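PDB 5NXK: serine-rich secreted cell wall anchored (LPXTG-motif ) protein from Lactobacillus reuteri ATCC 53608, which probably acts as a cell-surface adhesin, with a beta-solenoid domain thought to mediate attachment of this gut bacterium to its host. Local coordinates for residues D185-L190 against E220-L225; T160-V165 against L179-T184; V247-I252 against G280-V285; G110-S115 against T130-V135. All blocks are in the same frame, centred on the assembly; numbering follows the deposited sequence.

Contact 1: D185-L190 against E220-L225; sequences DIDMWL and EYNIKL
Two amide donors grip Asp187 OD2: Asn222 ND2, at 2.8 Å from it, and the ND2 of Asn215. The Asn222 N-H arrives nearly straight (164° at the hydrogen), with the acceptor in the plane of the amide, but it meets the carboxylate from above the plane. Asp187 and Asn222 share their first torsion, CG anti to the carbonyl carbon, so the two side chains run side by side at a corner of the chain. The other carboxylate oxygen, OD1, is bonded to Thr219 OG1 and Asn181 ND2. Asn222 is held from the next coil as well, its ND2 by Ser244 O and its OD1 by Asn249 ND2. Such corner stacks are the asparagine ladders of parallel beta-helices, here begun by an aspartate; the segments are successive coils of the beta-solenoid, the axes of the short strands 188-190 and 223-225 parallel and 4.8 Å apart at closest. Past the corner, Lys224 N bonds to Met188 O at 2.8 Å and Leu190 N to Lys224 O at 2.9 Å. Trp189 and Lys224, both with CG anti to the backbone N, lie alongside each other, and Lys224 CD makes a CH-pi contact 3.9 Å from the centroid of the five-membered indole ring. Indole NE1 bonds to Asp226 OD2. Before the corner, Asp185 O takes two N-H groups, Glu220 N at 2.7 Å and Tyr221 N at 3.2 Å. Asp185 OD1 and Glu220 OE2 come within 3.6 Å, like charges whose repulsion, if both are ionised, the salt bridge from Lys159 NZ to Glu220 OE2 would probably ease.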
loop_
_atom_site.group_PDB
_atom_site.type_symbol
_atom_site.label_atom_id
_atom_site.label_comp_id
_atom_site.label_asym_id
_atom_site.label_seq_id
_atom_site.Cartn_x
_atom_site.Cartn_y
_atom_site.Cartn_z
ATOM N N ASP A 185 -9.667 -1.437 -9.056
ATOM C CA ASP A 185 -10.292 -0.138 -9.288
ATOM C C ASP A 185 -9.515 1.011 -8.675
ATOM O O ASP A 185 -9.644 2.163 -9.105
ATOM C CB ASP A 185 -11.716 -0.112 -8.731
ATOM C CG ASP A 185 -12.615 -1.176 -9.351
ATOM O OD1 ASP A 185 -12.513 -1.410 -10.575
ATOM O OD2 ASP A 185 -13.444 -1.753 -8.614
ATOM N N ILE A 186 -8.753 0.715 -7.628
ATOM C CA ILE A 186 -8.100 1.769 -6.853
ATOM C C ILE A 186 -6.622 1.402 -6.656
ATOM O O ILE A 186 -6.323 0.252 -6.375
ATOM C CB ILE A 186 -8.807 1.976 -5.478
ATOM C CG1 ILE A 186 -10.297 2.276 -5.686
ATOM C CG2 ILE A 186 -8.135 3.097 -4.679
ATOM C CD1 ILE A 186 -11.093 2.328 -4.384
ATOM N N ASP A 187 -5.705 2.356 -6.835
ATOM C CA ASP A 187 -4.280 2.073 -6.629
ATOM C C ASP A 187 -3.922 2.057 -5.136
ATOM O O ASP A 187 -3.236 1.151 -4.667
ATOM C CB ASP A 187 -3.390 3.090 -7.353
ATOM C CG ASP A 187 -3.560 3.070 -8.881
ATOM O OD1 ASP A 187 -4.041 2.059 -9.443
ATOM O OD2 ASP A 187 -3.194 4.081 -9.524
ATOM N N MET A 188 -4.384 3.063 -4.395
ATOM C CA MET A 188 -4.115 3.146 -2.951
ATOM C C MET A 188 -5.397 3.497 -2.225
ATOM O O MET A 188 -5.960 4.564 -2.457
ATOM C CB MET A 188 -3.064 4.208 -2.633
ATOM C CG MET A 188 -1.670 3.935 -3.170
ATOM S SD MET A 188 -0.587 5.351 -2.814
ATOM C CE MET A 188 0.989 4.717 -3.383
ATOM N N TRP A 189 -5.859 2.617 -1.345
ATOM C CA TRP A 189 -7.056 2.888 -0.576
ATOM C C TRP A 189 -6.690 2.885 0.898
ATOM O O TRP A 189 -6.354 1.843 1.455
ATOM C CB TRP A 189 -8.148 1.841 -0.851
ATOM C CG TRP A 189 -9.502 2.228 -0.333
ATOM C CD1 TRP A 189 -9.810 3.324 0.420
ATOM C CD2 TRP A 189 -10.744 1.543 -0.566
ATOM N NE1 TRP A 189 -11.153 3.358 0.678
ATOM C CE2 TRP A 189 -11.751 2.281 0.083
ATOM C CE3 TRP A 189 -11.097 0.376 -1.255
ATOM C CZ2 TRP A 189 -13.093 1.890 0.065
ATOM C CZ3 TRP A 189 -12.429 -0.005 -1.276
ATOM C CH2 TRP A 189 -13.409 0.748 -0.622
ATOM N N LEU A 190 -6.757 4.058 1.519
ATOM C CA LEU A 190 -6.436 4.203 2.930
ATOM C C LEU A 190 -7.723 4.575 3.644
ATOM O O LEU A 190 -8.294 5.639 3.404
ATOM C CB LEU A 190 -5.357 5.258 3.165
ATOM C CG LEU A 190 -3.979 5.046 2.515
ATOM C CD1 LEU A 190 -3.941 5.552 1.072
ATOM C CD2 LEU A 190 -2.863 5.682 3.353
ATOM N N GLU A 220 -9.899 3.506 -11.482
ATOM C CA GLU A 220 -10.897 4.563 -11.307
ATOM C C GLU A 220 -10.375 5.702 -10.428
ATOM O O GLU A 220 -10.505 6.861 -10.796
ATOM C CB GLU A 220 -12.188 3.991 -10.723
ATOM C CG GLU A 220 -12.850 2.972 -11.637
ATOM C CD GLU A 220 -14.206 2.525 -11.134
ATOM O OE1 GLU A 220 -15.225 2.993 -11.682
ATOM O OE2 GLU A 220 -14.256 1.714 -10.187
ATOM N N TYR A 221 -9.790 5.377 -9.275
ATOM C CA TYR A 221 -9.171 6.397 -8.417
ATOM C C TYR A 221 -7.741 5.991 -8.095
ATOM O O TYR A 221 -7.509 4.858 -7.688
ATOM C CB TYR A 221 -9.902 6.580 -7.085
ATOM C CG TYR A 221 -11.385 6.367 -7.078
ATOM C CD1 TYR A 221 -12.212 7.018 -7.976
ATOM C CD2 TYR A 221 -11.964 5.515 -6.145
ATOM C CE1 TYR A 221 -13.578 6.822 -7.954
ATOM C CE2 TYR A 221 -13.324 5.310 -6.116
ATOM C CZ TYR A 221 -14.129 5.962 -7.023
ATOM O OH TYR A 221 -15.492 5.760 -6.991
ATOM N N ASN A 222 -6.778 6.896 -8.257
ATOM C CA ASN A 222 -5.409 6.566 -7.860
ATOM C C ASN A 222 -5.299 6.433 -6.333
ATOM O O ASN A 222 -4.751 5.464 -5.813
ATOM C CB ASN A 222 -4.419 7.621 -8.354
ATOM C CG ASN A 222 -4.355 7.698 -9.872
ATOM O OD1 ASN A 222 -4.676 8.726 -10.450
ATOM N ND2 ASN A 222 -3.942 6.606 -10.518
ATOM N N ILE A 223 -5.806 7.433 -5.627
ATOM C CA ILE A 223 -5.718 7.468 -4.175
ATOM C C ILE A 223 -7.089 7.757 -3.582
ATOM O O ILE A 223 -7.726 8.751 -3.909
ATOM C CB ILE A 223 -4.715 8.528 -3.678
ATOM C CG1 ILE A 223 -3.317 8.283 -4.259
ATOM C CG2 ILE A 223 -4.650 8.537 -2.145
ATOM C CD1 ILE A 223 -2.312 9.397 -3.893
ATOM N N LYS A 224 -7.558 6.857 -2.734
ATOM C CA LYS A 224 -8.805 7.084 -2.044
ATOM C C LYS A 224 -8.515 7.172 -0.554
ATOM O O LYS A 224 -7.967 6.241 0.041
ATOM C CB LYS A 224 -9.831 5.983 -2.347
ATOM C CG LYS A 224 -11.201 6.354 -1.822
ATOM C CD LYS A 224 -12.276 5.301 -2.035
ATOM C CE LYS A 224 -13.616 5.880 -1.583
ATOM N NZ LYS A 224 -14.687 5.675 -2.574
ATOM N N LEU A 225 -8.872 8.308 0.031
ATOM C CA LEU A 225 -8.561 8.604 1.424
ATOM C C LEU A 225 -9.875 8.613 2.219
ATOM O O LEU A 225 -10.779 9.397 1.916
ATOM C CB LEU A 225 -7.838 9.956 1.533
ATOM C CG LEU A 225 -6.473 10.095 0.830
ATOM C CD1 LEU A 225 -5.972 11.546 0.865
ATOM C CD2 LEU A 225 -5.418 9.140 1.401
#

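Contact 2: T160-V165 against L179-T184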
loop_
_atom_site.group_PDB
_atom_site.type_symbol
_atom_site.label_atom_id
_atom_site.label_comp_id
_atom_site.label_asym_id
_atom_site.label_seq_id
_atom_site.Cartn_x
_atom_site.Cartn_y
_atom_site.Cartn_z
ATOM N N THR A 160 -12.462 -2.506 -5.804
ATOM C CA THR A 160 -11.294 -3.295 -5.437
ATOM C C THR A 160 -10.095 -2.372 -5.393
ATOM O O THR A 160 -10.131 -1.281 -5.967
ATOM C CB THR A 160 -11.023 -4.417 -6.434
ATOM O OG1 THR A 160 -10.912 -3.862 -7.754
ATOM C CG2 THR A 160 -12.150 -5.445 -6.403
ATOM N N THR A 161 -9.034 -2.799 -4.720
ATOM C CA THR A 161 -7.865 -1.948 -4.599
ATOM C C THR A 161 -6.569 -2.740 -4.591
ATOM O O THR A 161 -6.547 -3.880 -4.151
ATOM C CB THR A 161 -7.943 -1.083 -3.305
ATOM O OG1 THR A 161 -6.828 -0.190 -3.257
ATOM C CG2 THR A 161 -7.948 -1.974 -2.049
ATOM N N ALA A 162 -5.492 -2.120 -5.069
ATOM C CA ALA A 162 -4.159 -2.737 -5.049
ATOM C C ALA A 162 -3.514 -2.682 -3.670
ATOM O O ALA A 162 -2.745 -3.564 -3.305
ATOM C CB ALA A 162 -3.260 -2.065 -6.058
ATOM N N LEU A 163 -3.807 -1.623 -2.918
ATOM C CA LEU A 163 -3.203 -1.426 -1.600
ATOM C C LEU A 163 -4.279 -0.956 -0.627
ATOM O O LEU A 163 -4.905 0.086 -0.841
ATOM C CB LEU A 163 -2.064 -0.398 -1.663
ATOM C CG LEU A 163 -0.819 -0.739 -2.485
ATOM C CD1 LEU A 163 0.096 0.477 -2.618
ATOM C CD2 LEU A 163 -0.038 -1.912 -1.878
ATOM N N TYR A 164 -4.489 -1.714 0.446
ATOM C CA TYR A 164 -5.506 -1.355 1.432
ATOM C C TYR A 164 -4.797 -1.199 2.769
ATOM O O TYR A 164 -4.781 -2.110 3.603
ATOM C CB TYR A 164 -6.598 -2.424 1.484
ATOM C CG TYR A 164 -7.856 -2.068 2.233
ATOM C CD1 TYR A 164 -8.743 -1.120 1.723
ATOM C CD2 TYR A 164 -8.187 -2.710 3.433
ATOM C CE1 TYR A 164 -9.908 -0.807 2.385
ATOM C CE2 TYR A 164 -9.370 -2.407 4.107
ATOM C CZ TYR A 164 -10.222 -1.455 3.574
ATOM O OH TYR A 164 -11.396 -1.126 4.209
ATOM N N VAL A 165 -4.209 -0.022 2.952
ATOM C CA VAL A 165 -3.339 0.262 4.079
ATOM C C VAL A 165 -4.010 1.360 4.878
ATOM O O VAL A 165 -4.229 2.460 4.370
ATOM C CB VAL A 165 -1.941 0.718 3.623
ATOM C CG1 VAL A 165 -1.074 1.094 4.833
ATOM C CG2 VAL A 165 -1.276 -0.360 2.766
ATOM N N LEU A 179 3.592 2.344 -9.626
ATOM C CA LEU A 179 2.531 1.373 -9.422
ATOM C C LEU A 179 1.776 1.203 -10.730
ATOM O O LEU A 179 1.202 2.160 -11.260
ATOM C CB LEU A 179 1.597 1.801 -8.292
ATOM C CG LEU A 179 0.550 0.799 -7.791
ATOM C CD1 LEU A 179 0.125 1.179 -6.357
ATOM C CD2 LEU A 179 -0.669 0.668 -8.709
ATOM N N ASN A 180 1.778 -0.032 -11.225
ATOM C CA ASN A 180 1.121 -0.404 -12.466
ATOM C C ASN A 180 -0.136 -1.180 -12.147
ATOM O O ASN A 180 -0.078 -2.178 -11.451
ATOM C CB ASN A 180 2.064 -1.238 -13.333
ATOM C CG ASN A 180 3.346 -0.497 -13.669
ATOM O OD1 ASN A 180 3.306 0.638 -14.150
ATOM N ND2 ASN A 180 4.489 -1.118 -13.384
ATOM N N ASN A 181 -1.286 -0.714 -12.606
ATOM C CA ASN A 181 -2.520 -1.381 -12.220
ATOM C C ASN A 181 -3.312 -1.812 -13.447
ATOM O O ASN A 181 -3.764 -0.984 -14.243
ATOM C CB ASN A 181 -3.364 -0.465 -11.319
ATOM C CG ASN A 181 -4.471 -1.213 -10.583
ATOM O OD1 ASN A 181 -4.836 -2.326 -10.941
ATOM N ND2 ASN A 181 -5.005 -0.590 -9.536
ATOM N N SER A 182 -3.466 -3.120 -13.599
ATOM C CA SER A 182 -4.308 -3.657 -14.654
ATOM C C SER A 182 -5.314 -4.643 -14.063
ATOM O O SER A 182 -5.775 -5.546 -14.749
ATOM C CB SER A 182 -3.451 -4.328 -15.734
ATOM O OG SER A 182 -2.623 -5.330 -15.165
ATOM N N ALA A 183 -5.650 -4.466 -12.786
ATOM C CA ALA A 183 -6.431 -5.477 -12.082
ATOM C C ALA A 183 -7.491 -4.922 -11.139
ATOM O O ALA A 183 -8.536 -5.548 -10.939
ATOM C CB ALA A 183 -5.495 -6.375 -11.290
ATOM N N THR A 184 -7.228 -3.762 -10.543
ATOM C CA THR A 184 -8.123 -3.265 -9.501
ATOM C C THR A 184 -8.592 -1.829 -9.741
ATOM O O THR A 184 -7.994 -1.095 -10.535
ATOM C CB THR A 184 -7.446 -3.382 -8.117
ATOM O OG1 THR A 184 -6.165 -2.744 -8.152
ATOM C CG2 THR A 184 -7.242 -4.873 -7.747
HETATM O O HOH W 1 -11.311 -5.468 -9.732
#
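The amide of Asn181 is the flat group between the segments: Ala162 CB stands above its plane, 4.2 Å from Asn181 ND2, while hydrogen-bond partners line its edge. Asn181 OD1 takes two backbone donors in the carbonyl plane, Ala183 N at 2.9 Å and Thr184 N at 2.8 Å, an Asx turn and Asx motif that curl the chain at the end of strand 179-181. At the other end of the amide, Asn181 ND2 gives one N-H to Thr184 OG1 at 2.8 Å and another to Asp187 OD1, so the group is fixed against rotation. The segments are the beginning and the end of one coil of the beta-solenoid: after nearly a full turn the chain returns to stack Thr184 beside Thr161, and Ile186 then pairs with Ala162 through the backbone. No direct hydrogen bond links the segments. Instead the threonines cross obliquely, Thr160 OG1 lying 3.3 Å from Thr184 CA. Each carries its hydroxyl between the backbone N and the carbonyl carbon (chi1 55° in Thr160, 53° in Thr184), which sets Thr184 OG1 close to Ala162, at an angle too poor for a bond from Ala162 N. Thr160 OG1 also bonds to Asp185 N. A single water joins the segments, 2.6 Å from Thr160 OG1 and donating to Ala183 O at 3.0 Å. At the apolar end, inside the coil, Leu163 and Leu179 reach toward each other tip to tip, with CD1 of Leu163 3.8 Å from CD1 of Leu179.

Contact 3: V247-I252 against G280-V285; sequences VDNVRI and GSNFRV
Asp248 folds its CG back beside the backbone N (chi1 -50°), and that turn lets the carboxylate serve two partners. Asp248 OD1 uses its anti lone pair for Ser281 N, at 2.8 Å and almost straight. Asp248 OD2 uses its syn lone pair for Arg251 NH1, a salt bridge of 2.7 Å with the acceptor in the guanidinium plane. Arg251 leaves the backbone with CG anti to N, and its NH2 reaches a second acid, Asp156. Arg284 starts the same way, and Arg284 CB lies 3.4 Å from Asp248 CG; the bend at chi2 (64°) then carries the guanidinium away, Arg284 NE staying 5.2 Å from Asp248 OD2. Asn249 and Asn282, alike in chi1, lie side by side with amide planes nearly coplanar; Asn282 ND2 donates to Asn249 OD1 at 2.9 Å, the last rung of the asparagine ladder along this corner of the solenoid. On the opposite face from the arginines, Val250 CB and CG2 meet the edge of the Phe283 ring, CB 3.8 Å from Phe283 CD1. Straight parallel-strand bonds join the backbones, Arg284 N to Val250 O at 2.7 Å among them. With a salt bridge on one oxygen and a backbone N-H on the other, Asp248 is likely to stay ionised, tying the turn at Ser281 to the coil before it.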
loop_
_atom_site.group_PDB
_atom_site.type_symbol
_atom_site.label_atom_id
_atom_site.label_comp_id
_atom_site.label_asym_id
_atom_site.label_seq_id
_atom_site.Cartn_x
_atom_site.Cartn_y
_atom_site.Cartn_z
ATOM N N VAL A 247 -11.422 8.225 -13.240
ATOM C CA VAL A 247 -12.362 9.120 -12.564
ATOM C C VAL A 247 -11.679 10.239 -11.778
ATOM O O VAL A 247 -11.751 11.393 -12.180
ATOM C CB VAL A 247 -13.289 8.343 -11.618
ATOM C CG1 VAL A 247 -14.392 9.259 -11.116
ATOM C CG2 VAL A 247 -13.907 7.137 -12.350
ATOM N N ASP A 248 -11.015 9.908 -10.671
ATOM C CA ASP A 248 -10.346 10.927 -9.845
ATOM C C ASP A 248 -8.907 10.514 -9.555
ATOM O O ASP A 248 -8.614 9.330 -9.487
ATOM C CB ASP A 248 -11.065 11.157 -8.501
ATOM C CG ASP A 248 -12.572 11.381 -8.642
ATOM O OD1 ASP A 248 -13.013 12.178 -9.499
ATOM O OD2 ASP A 248 -13.317 10.788 -7.835
ATOM N N ASN A 249 -8.003 11.471 -9.372
ATOM C CA ASN A 249 -6.653 11.092 -8.926
ATOM C C ASN A 249 -6.611 10.922 -7.407
ATOM O O ASN A 249 -6.075 9.933 -6.907
ATOM C CB ASN A 249 -5.611 12.110 -9.368
ATOM C CG ASN A 249 -5.609 12.320 -10.858
ATOM O OD1 ASN A 249 -5.877 13.423 -11.339
ATOM N ND2 ASN A 249 -5.325 11.261 -11.605
ATOM N N VAL A 250 -7.185 11.882 -6.678
ATOM C CA VAL A 250 -7.334 11.749 -5.225
ATOM C C VAL A 250 -8.786 11.972 -4.858
ATOM O O VAL A 250 -9.397 12.976 -5.243
ATOM C CB VAL A 250 -6.457 12.737 -4.420
ATOM C CG1 VAL A 250 -6.635 12.491 -2.903
ATOM C CG2 VAL A 250 -4.994 12.608 -4.824
ATOM N N ARG A 251 -9.341 11.026 -4.113
ATOM C CA ARG A 251 -10.737 11.112 -3.727
ATOM C C ARG A 251 -10.905 11.159 -2.214
ATOM O O ARG A 251 -10.465 10.261 -1.514
ATOM C CB ARG A 251 -11.492 9.923 -4.291
ATOM C CG ARG A 251 -12.952 9.815 -3.901
ATOM C CD ARG A 251 -13.633 9.327 -5.163
ATOM N NE ARG A 251 -15.000 8.903 -4.992
ATOM C CZ ARG A 251 -15.928 9.013 -5.934
ATOM N NH1 ARG A 251 -15.640 9.570 -7.111
ATOM N NH2 ARG A 251 -17.154 8.579 -5.688
ATOM N N ILE A 252 -11.534 12.224 -1.724
ATOM C CA ILE A 252 -11.860 12.334 -0.312
ATOM C C ILE A 252 -13.354 12.568 -0.158
ATOM O O ILE A 252 -13.822 13.705 -0.149
ATOM C CB ILE A 252 -11.092 13.460 0.364
ATOM C CG1 ILE A 252 -9.608 13.390 -0.030
ATOM C CG2 ILE A 252 -11.268 13.369 1.897
ATOM C CD1 ILE A 252 -8.769 14.502 0.537
ATOM N N GLY A 280 -13.949 12.434 -13.946
ATOM C CA GLY A 280 -14.163 13.056 -12.642
ATOM C C GLY A 280 -13.343 14.317 -12.398
ATOM O O GLY A 280 -13.273 15.196 -13.255
ATOM N N SER A 281 -12.713 14.405 -11.230
ATOM C CA SER A 281 -11.922 15.583 -10.880
ATOM C C SER A 281 -10.570 15.088 -10.427
ATOM O O SER A 281 -10.479 14.019 -9.840
ATOM C CB SER A 281 -12.584 16.399 -9.760
ATOM O OG SER A 281 -13.949 16.655 -10.033
ATOM N N ASN A 282 -9.514 15.840 -10.701
ATOM C CA ASN A 282 -8.186 15.417 -10.262
ATOM C C ASN A 282 -8.129 15.297 -8.733
ATOM O O ASN A 282 -7.691 14.276 -8.195
ATOM C CB ASN A 282 -7.128 16.396 -10.770
ATOM C CG ASN A 282 -7.201 16.582 -12.277
ATOM O OD1 ASN A 282 -7.799 17.542 -12.769
ATOM N ND2 ASN A 282 -6.620 15.655 -13.013
ATOM N N PHE A 283 -8.576 16.340 -8.036
ATOM C CA PHE A 283 -8.744 16.261 -6.581
ATOM C C PHE A 283 -10.250 16.331 -6.329
ATOM O O PHE A 283 -10.874 17.372 -6.539
ATOM C CB PHE A 283 -8.016 17.405 -5.845
ATOM C CG PHE A 283 -6.507 17.379 -5.979
ATOM C CD1 PHE A 283 -5.796 16.190 -5.905
ATOM C CD2 PHE A 283 -5.798 18.564 -6.151
ATOM C CE1 PHE A 283 -4.409 16.189 -6.007
ATOM C CE2 PHE A 283 -4.412 18.566 -6.250
ATOM C CZ PHE A 283 -3.718 17.387 -6.181
ATOM N N ARG A 284 -10.839 15.216 -5.922
ATOM C CA ARG A 284 -12.284 15.147 -5.750
ATOM C C ARG A 284 -12.604 15.126 -4.274
ATOM O O ARG A 284 -12.311 14.141 -3.593
ATOM C CB ARG A 284 -12.860 13.895 -6.413
ATOM C CG ARG A 284 -14.367 13.687 -6.209
ATOM C CD ARG A 284 -15.210 14.789 -6.846
ATOM N NE ARG A 284 -16.643 14.564 -6.635
ATOM C CZ ARG A 284 -17.553 15.519 -6.452
ATOM N NH1 ARG A 284 -17.205 16.804 -6.476
ATOM N NH2 ARG A 284 -18.825 15.187 -6.268
ATOM N N VAL A 285 -13.179 16.211 -3.774
ATOM C CA VAL A 285 -13.531 16.280 -2.361
ATOM C C VAL A 285 -14.989 16.694 -2.222
ATOM O O VAL A 285 -15.397 17.711 -2.769
ATOM C CB VAL A 285 -12.632 17.256 -1.588
ATOM C CG1 VAL A 285 -12.990 17.228 -0.104
ATOM C CG2 VAL A 285 -11.155 16.894 -1.783
#

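Contact 4: G110-S115 against T130-V135; sequences GTLVWS and TTLNSV
Leu112 points its CB toward strand 130-134, with CG anti to the carbonyl carbon, and the branches then divide over the strand backbone. Leu112 CG lies 4.1 Å from Asn133 O. Leu112 CD1 approaches the same carbonyl, 3.7 Å from Asn133 O, and touches Ser134 CA at 3.9 Å. The other tip, Leu112 CD2, reaches Leu132, 3.6 Å from Leu132 CB, and sits 3.7 Å from Asn133 N. The two leucines cross obliquely inside the beta-solenoid, where a strand of one wall faces the turn that opens another; Ala107, on the strand just before, and Leu163, on neighbouring strand 163-164, also touch Leu112. Asn133 turns the opposite way, and its OD1 bonds to Asn180 ND2 of the following coil. Farther along the strand, Ser134 sets OG anti to its backbone N and donates to Gly110 O at 2.8 Å, on a lone pair in the carbonyl plane. Because its proton goes to Gly110 O, Ser134 OG would be the acceptor in its bond with Thr184 OG1. One buried serine satisfies a corner carbonyl and, through Thr184, ties it to the next coil, while Leu112 packs by van der Waals contact alone on Leu132 and the strand backbone.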
loop_
_atom_site.group_PDB
_atom_site.type_symbol
_atom_site.label_atom_id
_atom_site.label_comp_id
_atom_site.label_asym_id
_atom_site.label_seq_id
_atom_site.Cartn_x
_atom_site.Cartn_y
_atom_site.Cartn_z
ATOM N N GLY A 110 -2.984 -9.143 -6.792
ATOM C CA GLY A 110 -4.222 -8.424 -7.054
ATOM C C GLY A 110 -4.274 -7.292 -6.052
ATOM O O GLY A 110 -4.131 -6.112 -6.396
ATOM N N THR A 111 -4.532 -7.659 -4.804
ATOM C CA THR A 111 -4.278 -6.767 -3.672
ATOM C C THR A 111 -2.916 -7.139 -3.101
ATOM O O THR A 111 -2.713 -8.286 -2.724
ATOM C CB THR A 111 -5.368 -6.894 -2.623
ATOM O OG1 THR A 111 -6.617 -6.507 -3.220
ATOM C CG2 THR A 111 -5.064 -6.006 -1.394
ATOM N N LEU A 112 -1.979 -6.193 -3.053
ATOM C CA LEU A 112 -0.591 -6.527 -2.692
ATOM C C LEU A 112 -0.298 -6.418 -1.200
ATOM O O LEU A 112 0.572 -7.128 -0.674
ATOM C CB LEU A 112 0.415 -5.658 -3.452
ATOM C CG LEU A 112 0.569 -5.769 -4.979
ATOM C CD1 LEU A 112 -0.730 -5.561 -5.732
ATOM C CD2 LEU A 112 1.608 -4.764 -5.439
ATOM N N VAL A 113 -0.992 -5.511 -0.528
ATOM C CA VAL A 113 -0.843 -5.323 0.923
ATOM C C VAL A 113 -2.210 -5.002 1.490
ATOM O O VAL A 113 -2.955 -4.213 0.901
ATOM C CB VAL A 113 0.139 -4.178 1.293
ATOM C CG1 VAL A 113 0.255 -4.043 2.822
ATOM C CG2 VAL A 113 1.503 -4.426 0.683
ATOM N N TRP A 114 -2.551 -5.613 2.621
ATOM C CA TRP A 114 -3.875 -5.388 3.195
ATOM C C TRP A 114 -3.713 -5.156 4.700
ATOM O O TRP A 114 -2.727 -5.580 5.272
ATOM C CB TRP A 114 -4.796 -6.580 2.894
ATOM C CG TRP A 114 -6.223 -6.451 3.341
ATOM C CD1 TRP A 114 -7.286 -6.017 2.592
ATOM C CD2 TRP A 114 -6.753 -6.780 4.631
ATOM N NE1 TRP A 114 -8.442 -6.034 3.348
ATOM C CE2 TRP A 114 -8.140 -6.512 4.598
ATOM C CE3 TRP A 114 -6.190 -7.269 5.813
ATOM C CZ2 TRP A 114 -8.965 -6.714 5.706
ATOM C CZ3 TRP A 114 -7.013 -7.478 6.907
ATOM C CH2 TRP A 114 -8.383 -7.200 6.846
ATOM N N SER A 115 -4.666 -4.485 5.328
ATOM C CA SER A 115 -4.563 -4.192 6.757
ATOM C C SER A 115 -5.920 -4.115 7.418
ATOM O O SER A 115 -6.934 -3.870 6.757
ATOM C CB SER A 115 -3.808 -2.871 6.965
ATOM O OG SER A 115 -4.603 -1.777 6.529
ATOM N N THR A 130 11.138 1.012 -6.218
ATOM C CA THR A 130 10.144 -0.004 -5.911
ATOM C C THR A 130 8.992 0.065 -6.910
ATOM O O THR A 130 8.449 1.144 -7.207
ATOM C CB THR A 130 9.623 0.152 -4.449
ATOM O OG1 THR A 130 10.666 -0.196 -3.532
ATOM C CG2 THR A 130 8.412 -0.744 -4.180
ATOM N N THR A 131 8.645 -1.098 -7.444
ATOM C CA THR A 131 7.606 -1.213 -8.443
ATOM C C THR A 131 6.571 -2.218 -7.986
ATOM O O THR A 131 6.887 -3.373 -7.682
ATOM C CB THR A 131 8.181 -1.641 -9.807
ATOM O OG1 THR A 131 9.177 -0.694 -10.209
ATOM C CG2 THR A 131 7.084 -1.684 -10.870
ATOM N N LEU A 132 5.332 -1.760 -7.933
ATOM C CA LEU A 132 4.220 -2.571 -7.479
ATOM C C LEU A 132 3.267 -2.838 -8.640
ATOM O O LEU A 132 2.868 -1.900 -9.337
ATOM C CB LEU A 132 3.499 -1.856 -6.334
ATOM C CG LEU A 132 4.410 -1.368 -5.194
ATOM C CD1 LEU A 132 3.588 -0.617 -4.176
ATOM C CD2 LEU A 132 5.119 -2.539 -4.514
ATOM N N ASN A 133 2.897 -4.099 -8.854
ATOM C CA ASN A 133 2.049 -4.438 -9.989
ATOM C C ASN A 133 0.758 -5.121 -9.556
ATOM O O ASN A 133 0.783 -6.216 -9.008
ATOM C CB ASN A 133 2.815 -5.332 -10.969
ATOM C CG ASN A 133 4.074 -4.664 -11.497
ATOM O OD1 ASN A 133 4.028 -3.860 -12.434
ATOM N ND2 ASN A 133 5.207 -4.965 -10.866
ATOM N N SER A 134 -0.366 -4.454 -9.756
ATOM C CA SER A 134 -1.656 -5.078 -9.506
ATOM C C SER A 134 -2.120 -5.745 -10.802
ATOM O O SER A 134 -2.460 -5.072 -11.767
ATOM C CB SER A 134 -2.676 -4.058 -9.003
ATOM O OG SER A 134 -3.931 -4.669 -8.763
ATOM N N VAL A 135 -2.118 -7.074 -10.803
ATOM C CA VAL A 135 -2.369 -7.883 -11.993
ATOM C C VAL A 135 -3.422 -8.959 -11.726
ATOM O O VAL A 135 -3.662 -9.335 -10.575
ATOM C CB VAL A 135 -1.085 -8.574 -12.480
ATOM C CG1 VAL A 135 -0.063 -7.546 -12.919
ATOM C CG2 VAL A 135 -0.519 -9.463 -11.384
#

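All four contacts lie along one solenoid, in series in the sequence. Contacts 2 and 4 are closest, centres 6 Å apart: each spans the inside of a single coil, and the coils are joined where Ala162 O meets Leu112 N at 2.8 Å. Contact 2 passes into contact 1, 7 Å away between centres, through Trp189 N and Leu163 O, also 2.8 Å apart. Contacts 1 and 3 instead bond coil to coil in one parallel sheet, with centres 10 Å apart, linked through Ile223 and Arg251. Contact 3 lies farthest along, about 21 Å from contact 4 between centres, with no touch between them. No ligand marks a binding site among them.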